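Side-chain contacts in putative alkaline phosphatase (Pseudomonas fluorescens, PDB 4F1V), which binds phosphate with high affinity in the periplasm and probably serves as the solute-binding component of the PstSACB phosphate importer: residues A[152-157]-A[269-274]; A[165-170]-A[174-179]. All coordinates share one frame; numbering follows the deposited sequence.

Contact 1: residues A[152-157]-A[269-274]; sequences FTRFLN and VPVFGP
Arg154, reaching out from helix 147-159, lays one face of its guanidinium against Val271. CG1 of Val271 stands 3.6 Å above the guanidinium plane and over its centre, and the two side chains cross at about a right angle, so the methyl meets the flat group from above. This is van der Waals packing; the nearest pair, NE of Arg154 and CG1 of Val271, is 3.7 Å apart. The arginine chain is extended from CG to NE and then turns at the last torsion (chi4 -67°), which swings the guanidinium broadside to the valine. Arg154 was modelled in two conformers, and this account holds for one of them.

No direct hydrogen bond crosses the contact. A water takes that role in the guanidinium plane: it accepts from NH1 of Arg154 at 3.0 Å, and it donates to the carbonyl O of Phe272 at 2.7 Å. CD of Arg154 lies 3.7 Å from Phe272 O, so the aliphatic chain and the water-bridged NH1 both approach the same carbonyl. NH2 is engaged within the helix, in a salt bridge to Glu150, one turn earlier, which leaves the two ends of the guanidinium held by different partners.

Farther along, Asn157 OD1 reaches only to 4.1 Å from CG of Pro274, a loose contact, while its ND2 bonds to Phe167 O. Gly147 and Thr148, on the first turn of helix 147-159, line the phosphate pocket, with Ser146 just before them. The contact thus joins the flank of this helix to the segment around the short strand 272-273, whose preceding residues Val269 and Pro270 pack on strands 85-94 and 291-299, an arrangement consistent with the connecting region of a two-lobed, Venus-flytrap binding protein.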
ATOM      1  N   PHE A 152       6.064  -5.054  -1.613  1.00  3.23           N
ATOM      2  CA  PHE A 152       6.857  -6.273  -1.310  1.00  3.06           C
ATOM      3  C   PHE A 152       8.054  -6.438  -2.266  1.00  3.49           C
ATOM      4  O   PHE A 152       9.152  -6.753  -1.827  1.00  3.60           O
ATOM      5  CB  PHE A 152       5.920  -7.481  -1.349  1.00  3.28           C
ATOM      6  CG  PHE A 152       6.587  -8.797  -0.958  1.00  3.86           C
ATOM      7  CD1 PHE A 152       7.258  -8.960   0.233  1.00  4.60           C
ATOM      8  CD2 PHE A 152       6.498  -9.885  -1.806  1.00  4.62           C
ATOM      9  CE1 PHE A 152       7.829 -10.146   0.624  1.00  5.45           C
ATOM     10  CE2 PHE A 152       7.070 -11.110  -1.440  1.00  5.61           C
ATOM     11  CZ  PHE A 152       7.712 -11.253  -0.253  1.00  6.07           C
ATOM     12  N   THR A 153       7.794  -6.247  -3.550  1.00  3.50           N
ATOM     13  CA  THR A 153       8.880  -6.394  -4.526  1.00  3.26           C
ATOM     14  C   THR A 153       9.897  -5.283  -4.416  1.00  3.63           C
ATOM     15  O   THR A 153      11.067  -5.506  -4.750  1.00  4.05           O
ATOM     16  CB  THR A 153       8.364  -6.570  -5.959  1.00  4.09           C
ATOM     17  OG1 THR A 153       7.659  -5.379  -6.408  1.00  4.08           O
ATOM     18  CG2 THR A 153       7.534  -7.806  -6.122  1.00  4.29           C
ATOM     19  N   ARG A 154       9.553  -4.099  -3.890  0.80  3.58           N
ATOM     20  CA  ARG A 154      10.602  -3.119  -3.543  0.80  3.91           C
ATOM     21  C   ARG A 154      11.600  -3.729  -2.579  0.80  3.95           C
ATOM     22  O   ARG A 154      12.828  -3.518  -2.678  0.80  4.05           O
ATOM     23  CB  ARG A 154       9.986  -1.833  -2.974  0.80  3.72           C
ATOM     24  CG  ARG A 154       9.289  -0.986  -4.064  0.80  2.91           C
ATOM     25  CD  ARG A 154       8.801   0.361  -3.486  0.80  4.15           C
ATOM     26  NE  ARG A 154       8.000   1.129  -4.388  0.80  3.73           N
ATOM     27  CZ  ARG A 154       8.415   1.695  -5.528  0.80  3.83           C
ATOM     28  NH1 ARG A 154       9.695   1.739  -5.813  0.80  4.84           N
ATOM     29  NH2 ARG A 154       7.498   2.307  -6.302  0.80  5.11           N
ATOM     30  N   PHE A 155      11.094  -4.461  -1.565  1.00  3.95           N
ATOM     31  CA  PHE A 155      11.968  -5.037  -0.524  1.00  3.84           C
ATOM     32  C   PHE A 155      12.838  -6.143  -1.151  1.00  3.88           C
ATOM     33  O   PHE A 155      14.064  -6.202  -0.973  1.00  4.61           O
ATOM     34  CB  PHE A 155      11.132  -5.567   0.641  1.00  3.87           C
ATOM     35  CG  PHE A 155      11.988  -6.126   1.741  1.00  4.34           C
ATOM     36  CD1 PHE A 155      12.604  -5.256   2.632  1.00  4.69           C
ATOM     37  CD2 PHE A 155      12.206  -7.476   1.944  1.00  5.10           C
ATOM     38  CE1 PHE A 155      13.393  -5.710   3.676  1.00  5.18           C
ATOM     39  CE2 PHE A 155      13.011  -7.959   2.976  1.00  5.74           C
ATOM     40  CZ  PHE A 155      13.592  -7.070   3.837  1.00  5.71           C
ATOM     41  N   LEU A 156      12.216  -7.056  -1.924  1.00  3.83           N
ATOM     42  CA  LEU A 156      12.968  -8.133  -2.554  1.00  3.94           C
ATOM     43  C   LEU A 156      14.033  -7.557  -3.511  1.00  4.14           C
ATOM     44  O   LEU A 156      15.170  -8.045  -3.570  1.00  4.66           O
ATOM     45  CB  LEU A 156      12.031  -9.074  -3.301  1.00  4.41           C
ATOM     46  CG  LEU A 156      10.941  -9.753  -2.468  1.00  5.17           C
ATOM     47  CD1 LEU A 156      10.089 -10.616  -3.396  1.00  6.89           C
ATOM     48  CD2 LEU A 156      11.505 -10.570  -1.307  1.00  6.51           C
ATOM     49  N   ASN A 157      13.667  -6.509  -4.268  1.00  4.24           N
ATOM     50  CA  ASN A 157      14.588  -5.879  -5.195  1.00  4.32           C
ATOM     51  C   ASN A 157      15.824  -5.330  -4.430  1.00  4.34           C
ATOM     52  O   ASN A 157      16.946  -5.396  -4.919  1.00  5.50           O
ATOM     53  CB  ASN A 157      13.849  -4.783  -5.975  1.00  4.10           C
ATOM     54  CG  ASN A 157      14.770  -3.913  -6.774  1.00  4.97           C
ATOM     55  OD1 ASN A 157      15.175  -2.833  -6.328  1.00  5.49           O
ATOM     56  ND2 ASN A 157      15.108  -4.344  -7.990  1.00  5.67           N
ATOM     57  N   VAL A 269       5.047  10.725  -2.477  1.00  3.78           N
ATOM     58  CA  VAL A 269       4.978   9.327  -1.963  1.00  4.28           C
ATOM     59  C   VAL A 269       6.387   8.830  -1.700  1.00  3.99           C
ATOM     60  O   VAL A 269       7.150   8.554  -2.643  1.00  4.87           O
ATOM     61  CB  VAL A 269       4.267   8.372  -2.945  1.00  5.00           C
ATOM     62  CG1 VAL A 269       4.330   6.946  -2.398  1.00  5.97           C
ATOM     63  CG2 VAL A 269       2.837   8.840  -3.156  1.00  5.90           C
ATOM     64  N   PRO A 270       6.780   8.658  -0.434  1.00  4.44           N
ATOM     65  CA  PRO A 270       8.114   8.106  -0.173  1.00  4.68           C
ATOM     66  C   PRO A 270       8.116   6.631  -0.521  1.00  4.28           C
ATOM     67  O   PRO A 270       7.142   5.925  -0.267  1.00  5.14           O
ATOM     68  CB  PRO A 270       8.287   8.255   1.364  1.00  5.61           C
ATOM     69  CG  PRO A 270       7.203   9.258   1.762  1.00  6.44           C
ATOM     70  CD  PRO A 270       6.061   8.980   0.804  1.00  5.65           C
ATOM     71  N   VAL A 271       9.234   6.167  -1.068  1.00  5.06           N
ATOM     72  CA  VAL A 271       9.437   4.771  -1.257  1.00  5.29           C
ATOM     73  C   VAL A 271      10.735   4.341  -0.592  1.00  4.25           C
ATOM     74  O   VAL A 271      11.701   5.096  -0.494  1.00  5.36           O
ATOM     75  CB  VAL A 271       9.385   4.320  -2.714  1.00  6.60           C
ATOM     76  CG1 VAL A 271       8.047   4.671  -3.338  1.00  8.46           C
ATOM     77  CG2 VAL A 271      10.527   4.857  -3.538  1.00 11.00           C
ATOM     78  N   PHE A 272      10.726   3.098  -0.105  1.00  4.26           N
ATOM     79  CA  PHE A 272      11.918   2.434   0.380  1.00  4.21           C
ATOM     80  C   PHE A 272      12.604   1.734  -0.765  1.00  4.47           C
ATOM     81  O   PHE A 272      11.964   1.444  -1.829  1.00  5.51           O
ATOM     82  CB  PHE A 272      11.555   1.471   1.553  1.00  4.01           C
ATOM     83  CG  PHE A 272      11.124   2.187   2.781  1.00  4.19           C
ATOM     84  CD1 PHE A 272       9.790   2.608   2.939  1.00  4.83           C
ATOM     85  CD2 PHE A 272      12.046   2.497   3.786  1.00  4.76           C
ATOM     86  CE1 PHE A 272       9.428   3.302   4.087  1.00  5.88           C
ATOM     87  CE2 PHE A 272      11.658   3.175   4.918  1.00  5.39           C
ATOM     88  CZ  PHE A 272      10.346   3.604   5.079  1.00  5.77           C
ATOM     89  N   GLY A 273      13.886   1.433  -0.634  1.00  4.67           N
ATOM     90  CA  GLY A 273      14.645   0.864  -1.723  1.00  4.80           C
ATOM     91  C   GLY A 273      16.041   0.544  -1.241  1.00  4.50           C
ATOM     92  O   GLY A 273      16.339   0.460  -0.053  1.00  4.83           O
ATOM     93  N   PRO A 274      16.952   0.309  -2.204  1.00  4.46           N
ATOM     94  CA  PRO A 274      18.318  -0.115  -1.859  1.00  5.36           C
ATOM     95  C   PRO A 274      19.055   0.898  -1.007  1.00  5.67           C
ATOM     96  O   PRO A 274      18.813   2.126  -1.098  1.00  6.87           O
ATOM     97  CB  PRO A 274      18.970  -0.248  -3.230  1.00  6.46           C
ATOM     98  CG  PRO A 274      17.847  -0.549  -4.188  1.00  5.71           C
ATOM     99  CD  PRO A 274      16.731   0.340  -3.663  1.00  5.01           C
TER
HETATM  100  O   HOH W   1      12.196   0.828  -4.451  0.80  4.39           O

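Contact 2: residues A[165-170]-A[174-179]; sequences GNFAVT and GTSFSG
The carbonyl O of Ser176 is gripped twice by the facing segment: Ala168 N donates to it at 2.9 Å, nearly straight at 176°, and the CA-H of Phe167 points at it as well. The Ala168 N-H comes from above the carbonyl plane, so this is not a lone-pair approach. Asn166 O repeats the scheme at the other end, taking Ser178 N at 2.9 Å and the CA-H of Phe177. The two N-H...O bonds flank a single antiparallel bridge in which Phe167 and Phe177 form a non-hydrogen-bonded pair, with their CA atoms 4.3 Å apart; the CA-H contacts lie between them.

Two serine hydroxyls add side-chain bonds on either side of the bridge. Ser176 OG, placed anti to its own backbone N (chi1 177°), donates to Ala168 O at 2.8 Å, in the carbonyl plane and on a lone pair; it also sits at the edge of the Phe167 ring. At the far end Ser178 OG accepts Asn166 N at 2.9 Å. Gly165 and Asn166 are described in one of two deposited conformers, so the details of both Asn166 bonds are less certain.

The rings of Phe167 and Phe177 meet obliquely, with planes at 46° and centroids 4.7 Å apart. CD1 of Phe177 lies 3.5 Å above the Phe167 plane, over the ring centre, so it is the ring margin of Phe177 that covers that face. Near the turn, CG2 of Thr170 packs on CB of Ser176, while Thr170 OG1 bonds to Thr172 N within the turn.

Outside the pair, both phenylalanines touch Ser119 on helix 111-119, and Phe167 also packs on Leu156 and on Cys160, whose disulfide to Cys115 ties that helix to the residue just after helix 147-159. The result is a short antiparallel hairpin-like loop with one bridge, its aromatic side laid against these two helices.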
ATOM      1  N   GLY A 165      19.086 -15.099 -10.465  0.50 13.08           N
ATOM      2  CA  GLY A 165      18.228 -14.090 -11.061  0.50  7.12           C
ATOM      3  C   GLY A 165      17.968 -13.024 -10.021  0.50  8.66           C
ATOM      4  O   GLY A 165      18.470 -13.047  -8.926  0.50  8.43           O
ATOM      5  N   ASN A 166      16.954 -11.912 -10.644  0.60  6.92           N
ATOM      6  CA  ASN A 166      16.672 -10.703  -9.958  0.60  8.87           C
ATOM      7  C   ASN A 166      15.186 -10.449  -9.794  0.60  6.91           C
ATOM      8  O   ASN A 166      14.447 -10.707 -10.709  0.60  5.84           O
ATOM      9  CB  ASN A 166      17.246  -9.465 -10.735  0.60 14.32           C
ATOM     10  CG  ASN A 166      18.708  -9.579 -11.037  0.60 16.29           C
ATOM     11  OD1 ASN A 166      19.428  -9.939 -10.163  0.60 18.32           O
ATOM     12  ND2 ASN A 166      19.123  -9.366 -12.277  0.60 27.26           N
ATOM     13  N   PHE A 167      14.782  -9.870  -8.643  1.00  5.51           N
ATOM     14  CA  PHE A 167      13.414  -9.390  -8.543  1.00  5.33           C
ATOM     15  C   PHE A 167      13.293  -7.929  -9.012  1.00  5.21           C
ATOM     16  O   PHE A 167      13.983  -7.057  -8.485  1.00  6.55           O
ATOM     17  CB  PHE A 167      12.895  -9.432  -7.082  1.00  5.34           C
ATOM     18  CG  PHE A 167      12.749 -10.818  -6.494  1.00  5.46           C
ATOM     19  CD1 PHE A 167      11.547 -11.519  -6.719  1.00  5.61           C
ATOM     20  CD2 PHE A 167      13.735 -11.439  -5.755  1.00  5.11           C
ATOM     21  CE1 PHE A 167      11.398 -12.750  -6.151  1.00  6.24           C
ATOM     22  CE2 PHE A 167      13.555 -12.676  -5.168  1.00  5.99           C
ATOM     23  CZ  PHE A 167      12.373 -13.369  -5.391  1.00  5.61           C
ATOM     24  N   ALA A 168      12.415  -7.677  -9.934  1.00  5.59           N
ATOM     25  CA  ALA A 168      12.040  -6.334 -10.403  1.00  5.89           C
ATOM     26  C   ALA A 168      10.925  -5.813  -9.495  1.00  4.87           C
ATOM     27  O   ALA A 168      10.032  -6.536  -9.045  1.00  5.00           O
ATOM     28  CB  ALA A 168      11.552  -6.405 -11.854  1.00  7.80           C
ATOM     29  N   VAL A 169      10.936  -4.475  -9.291  1.00  5.09           N
ATOM     30  CA  VAL A 169       9.802  -3.787  -8.732  1.00  4.69           C
ATOM     31  C   VAL A 169       8.643  -3.801  -9.692  1.00  4.51           C
ATOM     32  O   VAL A 169       8.800  -3.400 -10.868  1.00  5.89           O
ATOM     33  CB  VAL A 169      10.148  -2.344  -8.360  1.00  4.87           C
ATOM     34  CG1 VAL A 169       8.915  -1.669  -7.743  1.00  5.86           C
ATOM     35  CG2 VAL A 169      11.346  -2.308  -7.416  1.00  5.91           C
ATOM     36  N   THR A 170       7.477  -4.293  -9.292  1.00  4.30           N
ATOM     37  CA  THR A 170       6.329  -4.437 -10.179  1.00  4.75           C
ATOM     38  C   THR A 170       5.058  -4.479  -9.332  1.00  4.15           C
ATOM     39  O   THR A 170       5.096  -4.739  -8.139  1.00  4.65           O
ATOM     40  CB  THR A 170       6.472  -5.710 -11.046  1.00  6.27           C
ATOM     41  OG1 THR A 170       5.396  -5.781 -11.940  1.00  6.32           O
ATOM     42  CG2 THR A 170       6.609  -6.990 -10.216  1.00  6.32           C
ATOM     43  N   GLY A 174       3.724 -12.189 -10.718  1.00  5.34           N
ATOM     44  CA  GLY A 174       4.024 -13.227 -11.700  1.00  7.60           C
ATOM     45  C   GLY A 174       5.134 -12.932 -12.669  1.00  8.45           C
ATOM     46  O   GLY A 174       5.659 -13.854 -13.260  1.00 12.61           O
ATOM     47  N   THR A 175       5.523 -11.645 -12.758  1.00  7.30           N
ATOM     48  CA  THR A 175       6.679 -11.275 -13.624  1.00 10.30           C
ATOM     49  C   THR A 175       7.808 -10.679 -12.824  1.00  8.48           C
ATOM     50  O   THR A 175       8.787 -10.172 -13.439  1.00 12.47           O
ATOM     51  CB  THR A 175       6.253 -10.367 -14.804  1.00 12.61           C
ATOM     52  OG1 THR A 175       5.641  -9.189 -14.210  1.00 13.63           O
ATOM     53  CG2 THR A 175       5.292 -11.092 -15.685  1.00 27.31           C
ATOM     54  N   SER A 176       7.780 -10.648 -11.495  1.00  5.68           N
ATOM     55  CA  SER A 176       8.820  -9.973 -10.746  1.00  5.66           C
ATOM     56  C   SER A 176      10.200 -10.668 -10.910  1.00  5.68           C
ATOM     57  O   SER A 176      11.205  -9.975 -11.203  1.00  6.31           O
ATOM     58  CB  SER A 176       8.485  -9.872  -9.243  1.00  4.99           C
ATOM     59  OG  SER A 176       9.526  -9.284  -8.534  1.00  5.28           O
ATOM     60  N   PHE A 177      10.286 -11.959 -10.598  1.00  5.80           N
ATOM     61  CA  PHE A 177      11.562 -12.649 -10.565  1.00  5.81           C
ATOM     62  C   PHE A 177      11.987 -13.053 -11.993  1.00  6.58           C
ATOM     63  O   PHE A 177      11.207 -13.701 -12.691  1.00  7.56           O
ATOM     64  CB  PHE A 177      11.479 -13.891  -9.663  1.00  6.50           C
ATOM     65  CG  PHE A 177      12.846 -14.521  -9.379  1.00  6.22           C
ATOM     66  CD1 PHE A 177      13.848 -13.784  -8.742  1.00  6.32           C
ATOM     67  CD2 PHE A 177      13.104 -15.811  -9.803  1.00  7.42           C
ATOM     68  CE1 PHE A 177      15.098 -14.338  -8.521  1.00  7.43           C
ATOM     69  CE2 PHE A 177      14.369 -16.390  -9.577  1.00  7.87           C
ATOM     70  CZ  PHE A 177      15.372 -15.643  -8.992  1.00  7.64           C
ATOM     71  N   SER A 178      13.202 -12.716 -12.379  1.00  6.98           N
ATOM     72  CA  SER A 178      13.635 -13.013 -13.714  1.00  7.62           C
ATOM     73  C   SER A 178      13.773 -14.514 -13.991  1.00  8.05           C
ATOM     74  O   SER A 178      13.760 -14.883 -15.196  1.00 10.46           O
ATOM     75  CB  SER A 178      14.922 -12.264 -14.032  1.00  8.73           C
ATOM     76  OG  SER A 178      15.951 -12.773 -13.235  1.00  9.71           O
ATOM     77  N   GLY A 179      13.863 -15.336 -12.956  1.00  8.26           N
ATOM     78  CA  GLY A 179      13.892 -16.810 -13.081  1.00  8.69           C
ATOM     79  C   GLY A 179      12.515 -17.496 -12.980  1.00  9.53           C
ATOM     80  O   GLY A 179      12.503 -18.689 -12.899  1.00 13.60           O
TER

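Overall arrangement
From the N terminus, the chain first meets residues 152-157 on helix 147-159, then folds back on itself at contact 2, where residues 165-170 and 174-179 close a tight loop of three intervening residues. Only after a further 89 residues does 269-274 return to the helix and close contact 1, so contact 2 is nested inside the larger loop. The centres lie about 13 Å apart, and the helix is common ground: one flank faces the strand 272-273, while Thr153 bonds through OG1 to Thr170 N on the loop side. The helix thus contacts the hairpin-like loop on one flank and, on another, the segment next to strands 85-94 and 291-299.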